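Local coordinates for protein putative C39-like peptidase (Bacillus anthracis, PDB 3ERV) that is of unknown function but, as a member of a C39-like family of clan CA, is probably a cysteine peptidase, at residues A[39-44]-A[196-201]; A[73-78]-A[110-115]; A[151-156]-A[207-212]. All coordinates share one frame; numbering follows the deposited sequence.

Contact 1: A[39-44]-A[196-201]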
loop_
_atom_site.group_PDB
_atom_site.type_symbol
_atom_site.label_atom_id
_atom_site.label_comp_id
_atom_site.label_asym_id
_atom_site.label_seq_id
_atom_site.Cartn_x
_atom_site.Cartn_y
_atom_site.Cartn_z
ATOM N N PHE A 39 2.636 -14.884 0.335
ATOM C CA PHE A 39 1.912 -14.387 -0.814
ATOM C C PHE A 39 0.431 -14.557 -0.517
ATOM O O PHE A 39 -0.019 -15.657 -0.205
ATOM C CB PHE A 39 2.373 -15.138 -2.109
ATOM C CG PHE A 39 1.398 -15.039 -3.276
ATOM C CD1 PHE A 39 1.431 -13.989 -4.141
ATOM C CD2 PHE A 39 0.458 -16.055 -3.498
ATOM C CE1 PHE A 39 0.508 -13.918 -5.221
ATOM C CE2 PHE A 39 -0.449 -15.999 -4.565
ATOM C CZ PHE A 39 -0.422 -14.924 -5.425
ATOM N N ILE A 40 -0.312 -13.450 -0.614
ATOM C CA ILE A 40 -1.787 -13.428 -0.498
ATOM C C ILE A 40 -2.433 -12.632 -1.663
ATOM O O ILE A 40 -1.876 -11.637 -2.158
ATOM C CB ILE A 40 -2.243 -12.799 0.856
ATOM C CG1 ILE A 40 -1.415 -13.383 2.014
ATOM C CG2 ILE A 40 -3.764 -13.090 1.106
ATOM C CD1 ILE A 40 -1.596 -12.666 3.373
ATOM N N GLN A 41 -3.613 -13.083 -2.088
ATOM C CA GLN A 41 -4.387 -12.421 -3.118
ATOM C C GLN A 41 -5.579 -11.753 -2.433
ATOM O O GLN A 41 -6.143 -12.361 -1.534
ATOM C CB GLN A 41 -4.884 -13.466 -4.138
ATOM C CG GLN A 41 -3.767 -13.953 -5.098
ATOM C CD GLN A 41 -3.141 -12.813 -5.935
ATOM O OE1 GLN A 41 -3.541 -12.583 -7.098
ATOM N NE2 GLN A 41 -2.142 -12.090 -5.346
ATOM N N GLN A 42 -5.967 -10.535 -2.857
ATOM C CA GLN A 42 -7.156 -9.898 -2.276
ATOM C C GLN A 42 -8.466 -10.608 -2.680
ATOM O O GLN A 42 -9.385 -10.732 -1.856
ATOM C CB GLN A 42 -7.219 -8.398 -2.604
ATOM C CG GLN A 42 -7.373 -8.037 -4.114
ATOM C CD GLN A 42 -7.129 -6.552 -4.369
ATOM O OE1 GLN A 42 -6.020 -6.075 -4.256
ATOM N NE2 GLN A 42 -8.183 -5.818 -4.701
ATOM N N LEU A 43 -8.543 -11.071 -3.937
ATOM C CA LEU A 43 -9.758 -11.735 -4.435
ATOM C C LEU A 43 -9.711 -13.167 -4.043
ATOM O O LEU A 43 -8.634 -13.707 -3.864
ATOM C CB LEU A 43 -9.858 -11.663 -5.975
ATOM C CG LEU A 43 -9.903 -10.269 -6.549
ATOM C CD1 LEU A 43 -9.675 -10.287 -8.072
ATOM C CD2 LEU A 43 -11.248 -9.619 -6.182
ATOM N N PRO A 44 -10.880 -13.807 -3.913
ATOM C CA PRO A 44 -12.180 -13.211 -4.264
ATOM C C PRO A 44 -12.865 -12.348 -3.165
ATOM O O PRO A 44 -13.764 -11.578 -3.483
ATOM C CB PRO A 44 -13.043 -14.454 -4.526
ATOM C CG PRO A 44 -12.486 -15.486 -3.547
ATOM C CD PRO A 44 -10.996 -15.267 -3.635
ATOM N N LEU A 196 -3.284 -8.390 -6.498
ATOM C CA LEU A 196 -4.097 -8.667 -7.673
ATOM C C LEU A 196 -3.417 -9.516 -8.755
ATOM O O LEU A 196 -4.016 -9.763 -9.791
ATOM C CB LEU A 196 -4.531 -7.375 -8.323
ATOM C CG LEU A 196 -5.775 -6.722 -7.706
ATOM C CD1 LEU A 196 -6.013 -5.374 -8.392
ATOM C CD2 LEU A 196 -6.983 -7.638 -7.847
ATOM N N LYS A 197 -2.180 -9.941 -8.564
ATOM C CA LYS A 197 -1.542 -10.771 -9.589
ATOM C C LYS A 197 -1.145 -12.120 -9.038
ATOM O O LYS A 197 -0.393 -12.219 -8.067
ATOM C CB LYS A 197 -0.312 -10.097 -10.174
ATOM C CG LYS A 197 -0.563 -8.807 -10.900
ATOM C CD LYS A 197 0.766 -8.051 -11.084
ATOM C CE LYS A 197 0.669 -6.974 -12.127
ATOM N NZ LYS A 197 0.348 -7.623 -13.395
ATOM N N ASP A 198 -1.628 -13.169 -9.680
ATOM C CA ASP A 198 -1.455 -14.521 -9.158
ATOM C C ASP A 198 -0.064 -15.107 -9.404
ATOM O O ASP A 198 0.085 -16.068 -10.169
ATOM C CB ASP A 198 -2.500 -15.434 -9.780
ATOM C CG ASP A 198 -2.834 -16.612 -8.900
ATOM O OD1 ASP A 198 -2.158 -16.798 -7.855
ATOM O OD2 ASP A 198 -3.792 -17.342 -9.248
ATOM N N SER A 199 0.947 -14.555 -8.736
ATOM C CA SER A 199 2.326 -14.980 -8.994
ATOM C C SER A 199 3.337 -14.502 -7.946
ATOM O O SER A 199 3.291 -13.341 -7.500
ATOM C CB SER A 199 2.760 -14.491 -10.377
ATOM O OG SER A 199 4.156 -14.591 -10.537
ATOM N N LEU A 200 4.253 -15.400 -7.585
ATOM C CA LEU A 200 5.382 -15.082 -6.726
ATOM C C LEU A 200 6.444 -14.316 -7.450
ATOM O O LEU A 200 7.411 -13.874 -6.850
ATOM C CB LEU A 200 6.030 -16.363 -6.249
ATOM C CG LEU A 200 5.002 -17.288 -5.634
ATOM C CD1 LEU A 200 5.584 -18.661 -5.375
ATOM C CD2 LEU A 200 4.535 -16.632 -4.357
ATOM N N ASP A 201 6.301 -14.179 -8.755
ATOM C CA ASP A 201 7.387 -13.602 -9.523
ATOM C C ASP A 201 6.861 -12.434 -10.291
ATOM O O ASP A 201 6.274 -12.604 -11.345
ATOM C CB ASP A 201 7.967 -14.636 -10.486
ATOM C CG ASP A 201 8.727 -15.731 -9.770
ATOM O OD1 ASP A 201 9.598 -15.389 -8.939
ATOM O OD2 ASP A 201 8.479 -16.929 -10.050
#
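The segments 39-44 and 196-201 run nearly antiparallel without forming strands, their end-to-end directions 156° apart, with CA of Gln41 5.9 Å from CA of Leu196 and the spacing widening to 6.9 Å between CA of Phe39 and CA of Leu200. With CG anti to the backbone N (chi1 161°), the Phe39 ring reaches into the bend of the other loop. Its CE1 lies 3.4 Å from Lys197 O, and CZ comes within 3.5 Å of Asp198 OD1. Lys197 O and Asp198 OD1 both lie at the ring edge, near its plane; the carboxylate is turned only 6° from the ring. At the base of the ring, Phe39 CB meets Leu200 CD2 at 3.5 Å. The bend itself is an inverse gamma turn centred on Asp198, in which Ser199 N donates to Lys197 O; one residue on, Ser199 OG accepts from Asp201 N in an ST turn. In the Cys-His-Asp pattern expected of a clan CA peptidase, Asp194 precedes this loop and Cys50 begins the helix that follows 39-44, which places the contact beside the probable active site. Gln41 is bent at chi2, and its NE2 donates to Asp194 O, while OE1 rests 3.1 Å from Lys197 C. Gln42, whose side chain also touches Cys50, lays its amide against Leu196, with OE1 3.5 Å from Leu196 CG. At the exposed end Leu43 CD1 meets Leu196 CD2 at 3.8 Å.

Contact 2: A[73-78]-A[110-115]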
loop_
_atom_site.group_PDB
_atom_site.type_symbol
_atom_site.label_atom_id
_atom_site.label_comp_id
_atom_site.label_asym_id
_atom_site.label_seq_id
_atom_site.Cartn_x
_atom_site.Cartn_y
_atom_site.Cartn_z
ATOM N N ASN A 73 -11.797 -5.575 8.325
ATOM C CA ASN A 73 -12.793 -5.094 9.235
ATOM C C ASN A 73 -12.236 -3.989 10.131
ATOM O O ASN A 73 -12.963 -3.088 10.533
ATOM C CB ASN A 73 -13.354 -6.239 10.079
ATOM C CG ASN A 73 -14.476 -5.778 10.963
ATOM O OD1 ASN A 73 -14.470 -6.013 12.146
ATOM N ND2 ASN A 73 -15.445 -5.088 10.374
ATOM N N GLU A 74 -10.945 -4.066 10.448
ATOM C CA GLU A 74 -10.329 -3.158 11.422
ATOM C C GLU A 74 -9.876 -1.809 10.899
ATOM O O GLU A 74 -9.750 -0.871 11.664
ATOM C CB GLU A 74 -9.183 -3.869 12.165
ATOM C CG GLU A 74 -9.736 -4.943 13.154
ATOM C CD GLU A 74 -8.617 -5.808 13.742
ATOM O OE1 GLU A 74 -7.460 -5.715 13.255
ATOM O OE2 GLU A 74 -8.898 -6.590 14.696
ATOM N N ILE A 75 -9.594 -1.723 9.603
ATOM C CA ILE A 75 -9.171 -0.488 9.015
ATOM C C ILE A 75 -10.235 0.566 9.265
ATOM O O ILE A 75 -11.424 0.295 9.161
ATOM C CB ILE A 75 -8.853 -0.609 7.495
ATOM C CG1 ILE A 75 -8.258 0.701 6.994
ATOM C CG2 ILE A 75 -10.092 -0.901 6.694
ATOM C CD1 ILE A 75 -6.840 0.888 7.284
ATOM N N LYS A 76 -9.799 1.760 9.651
ATOM C CA LYS A 76 -10.742 2.861 9.871
ATOM C C LYS A 76 -11.433 3.175 8.527
ATOM O O LYS A 76 -10.795 3.163 7.455
ATOM C CB LYS A 76 -9.981 4.055 10.422
ATOM C CG LYS A 76 -10.795 5.372 10.562
ATOM C CD LYS A 76 -9.938 6.444 11.267
ATOM C CE LYS A 76 -10.746 7.700 11.674
ATOM N NZ LYS A 76 -9.943 8.538 12.641
ATOM N N LYS A 77 -12.731 3.403 8.572
ATOM C CA LYS A 77 -13.482 3.681 7.355
ATOM C C LYS A 77 -14.138 5.054 7.365
ATOM O O LYS A 77 -14.539 5.541 8.431
ATOM C CB LYS A 77 -14.572 2.600 7.190
ATOM C CG LYS A 77 -13.866 1.213 7.133
ATOM C CD LYS A 77 -14.634 0.108 6.586
ATOM C CE LYS A 77 -13.760 -1.149 6.659
ATOM N NZ LYS A 77 -13.475 -1.485 8.127
ATOM N N VAL A 78 -14.290 5.635 6.176
ATOM C CA VAL A 78 -15.118 6.828 5.990
ATOM C C VAL A 78 -16.131 6.625 4.875
ATOM O O VAL A 78 -15.921 5.851 3.953
ATOM C CB VAL A 78 -14.268 8.097 5.735
ATOM C CG1 VAL A 78 -13.377 8.397 6.920
ATOM C CG2 VAL A 78 -13.417 7.964 4.446
ATOM N N GLY A 110 -1.761 7.177 6.278
ATOM C CA GLY A 110 -2.024 7.485 7.711
ATOM C C GLY A 110 -2.809 6.389 8.446
ATOM O O GLY A 110 -2.328 5.748 9.419
ATOM N N PRO A 111 -4.041 6.162 8.006
ATOM C CA PRO A 111 -4.947 5.157 8.583
ATOM C C PRO A 111 -4.317 3.775 8.423
ATOM O O PRO A 111 -4.409 2.919 9.293
ATOM C CB PRO A 111 -6.216 5.281 7.691
ATOM C CG PRO A 111 -6.101 6.707 7.056
ATOM C CD PRO A 111 -4.618 6.860 6.848
ATOM N N LEU A 112 -3.652 3.560 7.296
ATOM C CA LEU A 112 -3.044 2.277 7.102
ATOM C C LEU A 112 -1.933 2.053 8.150
ATOM O O LEU A 112 -1.801 0.944 8.682
ATOM C CB LEU A 112 -2.531 2.138 5.671
ATOM C CG LEU A 112 -2.215 0.721 5.189
ATOM C CD1 LEU A 112 -3.375 -0.293 5.394
ATOM C CD2 LEU A 112 -1.776 0.785 3.684
ATOM N N PHE A 113 -1.140 3.097 8.422
ATOM C CA PHE A 113 -0.135 3.070 9.491
ATOM C C PHE A 113 -0.741 2.830 10.892
ATOM O O PHE A 113 -0.215 2.050 11.694
ATOM C CB PHE A 113 0.679 4.369 9.496
ATOM C CG PHE A 113 1.713 4.440 10.611
ATOM C CD1 PHE A 113 2.786 3.541 10.653
ATOM C CD2 PHE A 113 1.603 5.389 11.621
ATOM C CE1 PHE A 113 3.748 3.601 11.640
ATOM C CE2 PHE A 113 2.569 5.449 12.647
ATOM C CZ PHE A 113 3.646 4.539 12.647
ATOM N N GLN A 114 -1.850 3.481 11.188
ATOM C CA GLN A 114 -2.486 3.247 12.463
ATOM C C GLN A 114 -2.853 1.776 12.627
ATOM O O GLN A 114 -2.748 1.229 13.723
ATOM C CB GLN A 114 -3.742 4.112 12.642
ATOM C CG GLN A 114 -3.432 5.548 12.866
ATOM C CD GLN A 114 -2.366 5.753 13.957
ATOM O OE1 GLN A 114 -1.338 6.396 13.716
ATOM N NE2 GLN A 114 -2.600 5.187 15.152
ATOM N N LEU A 115 -3.279 1.132 11.539
ATOM C CA LEU A 115 -3.681 -0.252 11.652
ATOM C C LEU A 115 -2.428 -1.077 11.919
ATOM O O LEU A 115 -2.474 -2.022 12.705
ATOM C CB LEU A 115 -4.414 -0.743 10.384
ATOM C CG LEU A 115 -4.957 -2.192 10.335
ATOM C CD1 LEU A 115 -5.722 -2.568 11.625
ATOM C CD2 LEU A 115 -5.863 -2.380 9.127
HETATM O O HOH W 1 -6.907 2.400 10.457
#
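The CA atoms of Ile75 and Leu115 are the nearest pair across the contact, 6.1 Å apart, where the turn from helix 68-74 into strand 77-82 packs against helix 109-119. This is a helix-to-strand connection packed against a second helix, within the helical part of the C39-like fold; helix 50-61 adjoins the same core, since Val52 touches Ile75 and Leu55 touches both Leu112 and Leu115. Along the second segment, Pro111 comes first. Its carbonyl oxygen lies 3.8 Å from Ile75 CD1, and the same oxygen is the acceptor for Leu115 N one helical turn later. Leu112 follows, its CD1 meeting Ile75 CD1 at 4.1 Å; the isoleucine methyl thus lies against both the helix backbone and an apolar side chain. The torsions of Ile75 account for this: CG1 is anti to the backbone N (chi1 -173°), and chi2 of 80° turns CD1 to the helix. Leu115, one turn after Leu112, divides its two methyls between neighbouring residues. CD2 packs on Ile75, 3.8 Å from CB, and its side chain crosses that of Ile75 at about a right angle. CD1 touches Glu74 CB at 3.7 Å, so the aliphatic base of the glutamate joins the apolar layer while its carboxylate is engaged elsewhere, OE1 with Tyr119 OH and OE2 in a salt bridge with Lys70. The side chains meet mainly through carbon atoms, and a water links the backbones, accepting from Lys76 N at 3.1 Å and donating to Pro111 O at 2.8 Å.

Contact 3: A[151-156]-A[207-212]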
loop_
_atom_site.group_PDB
_atom_site.type_symbol
_atom_site.label_atom_id
_atom_site.label_comp_id
_atom_site.label_asym_id
_atom_site.label_seq_id
_atom_site.Cartn_x
_atom_site.Cartn_y
_atom_site.Cartn_z
ATOM N N ALA A 151 -1.731 1.065 -10.636
ATOM C CA ALA A 151 -1.679 -0.295 -11.187
ATOM C C ALA A 151 -0.687 -0.519 -12.361
ATOM O O ALA A 151 -0.279 -1.672 -12.607
ATOM C CB ALA A 151 -3.069 -0.742 -11.563
ATOM N N THR A 152 -0.288 0.562 -13.060
ATOM C CA THR A 152 0.655 0.444 -14.197
ATOM C C THR A 152 2.106 0.498 -13.759
ATOM O O THR A 152 3.010 0.183 -14.540
ATOM C CB THR A 152 0.522 1.600 -15.249
ATOM O OG1 THR A 152 1.103 2.801 -14.723
ATOM C CG2 THR A 152 -0.928 1.839 -15.651
ATOM N N PHE A 153 2.344 0.926 -12.522
ATOM C CA PHE A 153 3.699 1.045 -12.031
ATOM C C PHE A 153 4.539 2.005 -12.883
ATOM O O PHE A 153 5.767 1.886 -12.943
ATOM C CB PHE A 153 4.355 -0.325 -11.961
ATOM C CG PHE A 153 3.562 -1.331 -11.162
ATOM C CD1 PHE A 153 3.234 -1.081 -9.823
ATOM C CD2 PHE A 153 3.141 -2.514 -11.740
ATOM C CE1 PHE A 153 2.489 -1.989 -9.103
ATOM C CE2 PHE A 153 2.402 -3.431 -11.014
ATOM C CZ PHE A 153 2.066 -3.158 -9.692
ATOM N N ALA A 154 3.870 2.956 -13.534
ATOM C CA ALA A 154 4.561 4.021 -14.255
ATOM C C ALA A 154 3.804 5.308 -14.029
ATOM O O ALA A 154 2.608 5.288 -13.693
ATOM C CB ALA A 154 4.674 3.696 -15.763
ATOM N N PRO A 155 4.502 6.442 -14.192
ATOM C CA PRO A 155 3.869 7.744 -13.966
ATOM C C PRO A 155 2.637 7.923 -14.868
ATOM O O PRO A 155 2.574 7.408 -16.017
ATOM C CB PRO A 155 4.983 8.739 -14.299
ATOM C CG PRO A 155 6.265 7.942 -14.055
ATOM C CD PRO A 155 5.938 6.552 -14.507
ATOM N N LEU A 156 1.625 8.593 -14.344
ATOM C CA LEU A 156 0.413 8.738 -15.093
ATOM C C LEU A 156 0.375 10.159 -15.577
ATOM O O LEU A 156 0.897 11.081 -14.923
ATOM C CB LEU A 156 -0.826 8.453 -14.236
ATOM C CG LEU A 156 -1.079 7.007 -13.778
ATOM C CD1 LEU A 156 -2.218 6.922 -12.736
ATOM C CD2 LEU A 156 -1.312 6.065 -14.961
ATOM N N GLU A 207 12.855 2.295 -12.710
ATOM C CA GLU A 207 12.790 3.749 -12.751
ATOM C C GLU A 207 11.363 4.256 -12.815
ATOM O O GLU A 207 11.000 5.171 -12.076
ATOM C CB GLU A 207 13.646 4.364 -13.878
ATOM C CG GLU A 207 13.846 5.867 -13.667
ATOM C CD GLU A 207 14.620 6.559 -14.786
ATOM O OE1 GLU A 207 15.864 6.406 -14.843
ATOM O OE2 GLU A 207 13.982 7.281 -15.595
ATOM N N LYS A 208 10.572 3.674 -13.702
ATOM C CA LYS A 208 9.162 4.024 -13.859
ATOM C C LYS A 208 8.379 3.768 -12.552
ATOM O O LYS A 208 7.525 4.565 -12.137
ATOM C CB LYS A 208 8.563 3.167 -14.970
ATOM C CG LYS A 208 9.064 3.497 -16.391
ATOM C CD LYS A 208 8.198 4.555 -17.015
ATOM C CE LYS A 208 9.025 5.731 -17.586
ATOM N NZ LYS A 208 9.374 6.814 -16.564
ATOM N N PHE A 209 8.689 2.632 -11.927
ATOM C CA PHE A 209 8.179 2.273 -10.608
ATOM C C PHE A 209 8.397 3.374 -9.587
ATOM O O PHE A 209 7.461 3.792 -8.883
ATOM C CB PHE A 209 8.837 0.982 -10.101
ATOM C CG PHE A 209 8.257 0.494 -8.787
ATOM C CD1 PHE A 209 7.228 -0.426 -8.774
ATOM C CD2 PHE A 209 8.722 0.991 -7.580
ATOM C CE1 PHE A 209 6.693 -0.866 -7.574
ATOM C CE2 PHE A 209 8.204 0.560 -6.383
ATOM C CZ PHE A 209 7.188 -0.369 -6.377
ATOM N N GLU A 210 9.624 3.865 -9.513
ATOM C CA GLU A 210 9.947 4.860 -8.511
ATOM C C GLU A 210 9.202 6.153 -8.755
ATOM O O GLU A 210 8.810 6.853 -7.808
ATOM C CB GLU A 210 11.452 5.123 -8.493
ATOM C CG GLU A 210 12.311 3.886 -8.288
ATOM C CD GLU A 210 13.800 4.209 -8.391
ATOM O OE1 GLU A 210 14.115 5.298 -8.909
ATOM O OE2 GLU A 210 14.658 3.392 -7.975
ATOM N N GLN A 211 9.030 6.483 -10.035
ATOM C CA GLN A 211 8.407 7.753 -10.429
ATOM C C GLN A 211 6.907 7.721 -10.157
ATOM O O GLN A 211 6.319 8.705 -9.672
ATOM C CB GLN A 211 8.669 8.036 -11.912
ATOM C CG GLN A 211 10.097 8.453 -12.209
ATOM C CD GLN A 211 10.382 8.513 -13.703
ATOM O OE1 GLN A 211 9.747 7.808 -14.509
ATOM N NE2 GLN A 211 11.350 9.346 -14.082
ATOM N N ALA A 212 6.296 6.585 -10.480
ATOM C CA ALA A 212 4.895 6.321 -10.125
ATOM C C ALA A 212 4.664 6.454 -8.600
ATOM O O ALA A 212 3.702 7.090 -8.163
ATOM C CB ALA A 212 4.475 4.940 -10.631
#
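Phe153 adopts a left-handed helical backbone conformation (phi 59°, psi 26°), uncommon for a residue with a side chain, and its carbonyl meets helix 206-215 at the backbone of Lys208 and Phe209. Phe153 O lies 3.4 Å from Phe209 CA in a bent CA-H...O contact, with an angle of 127° at the hydrogen. The two phenylalanine side chains lie side by side and point the same way, Phe153 CD1 to Phe209 CE1 being 4.1 Å. Both continue into the apolar layer over the antiparallel sheet, where each touches Ile192 and Val204. The contact therefore joins the loop after strand 145-150 to a helix on the sheet of this C39-like fold. Phe153 also touches Asp194, the acidic member of a probable Cys-His-Asp triad, which sets the loop near the presumed active site. Thr152 opens an ST turn, its OG1 accepting from Ala154 N at 3.0 Å. Beyond it the loop passes over the helix at close quarters, with CA of Pro155 4.2 Å from CA of Ala212. Ala212 CB points toward the loop and abuts Ala154 C at 3.5 Å, the small side chain being compatible with so near an approach. Ala154 CB meets Lys208 CD at 3.8 Å, on the aliphatic part of the lysine side chain. The Pro155 ring crosses Gln211 obliquely and comes very close, CG 3.2 Å from Gln211 CB, a short distance that may reflect doubtful side-chain placement here, while its CD faces Lys208 O at 3.5 Å.

Overall arrangement
Contact 2 is the buried one, with four of its five touching residues in the interior; contact 3 is partly buried and contact 1 lies at the surface. Contacts 2 and 3 fall on opposite sides of the chain's centre, their centres 25 Å apart; contact 2 sets a helix against the end of another helix and the turn after it, contact 3 a helix against a loop. Contact 1 joins two loops. It touches contact 3 directly, Lys197 CE lying 4.1 Å from Phe153 CE2, and both border the probable triad. The chemistry follows position: aliphatic side chains and one bridging water in contact 2, a phenylalanine pair, a proline and close backbone-to-helix approaches in contact 3, one ring edge facing oxygens, glutamine amides and a few leucine contacts in contact 1.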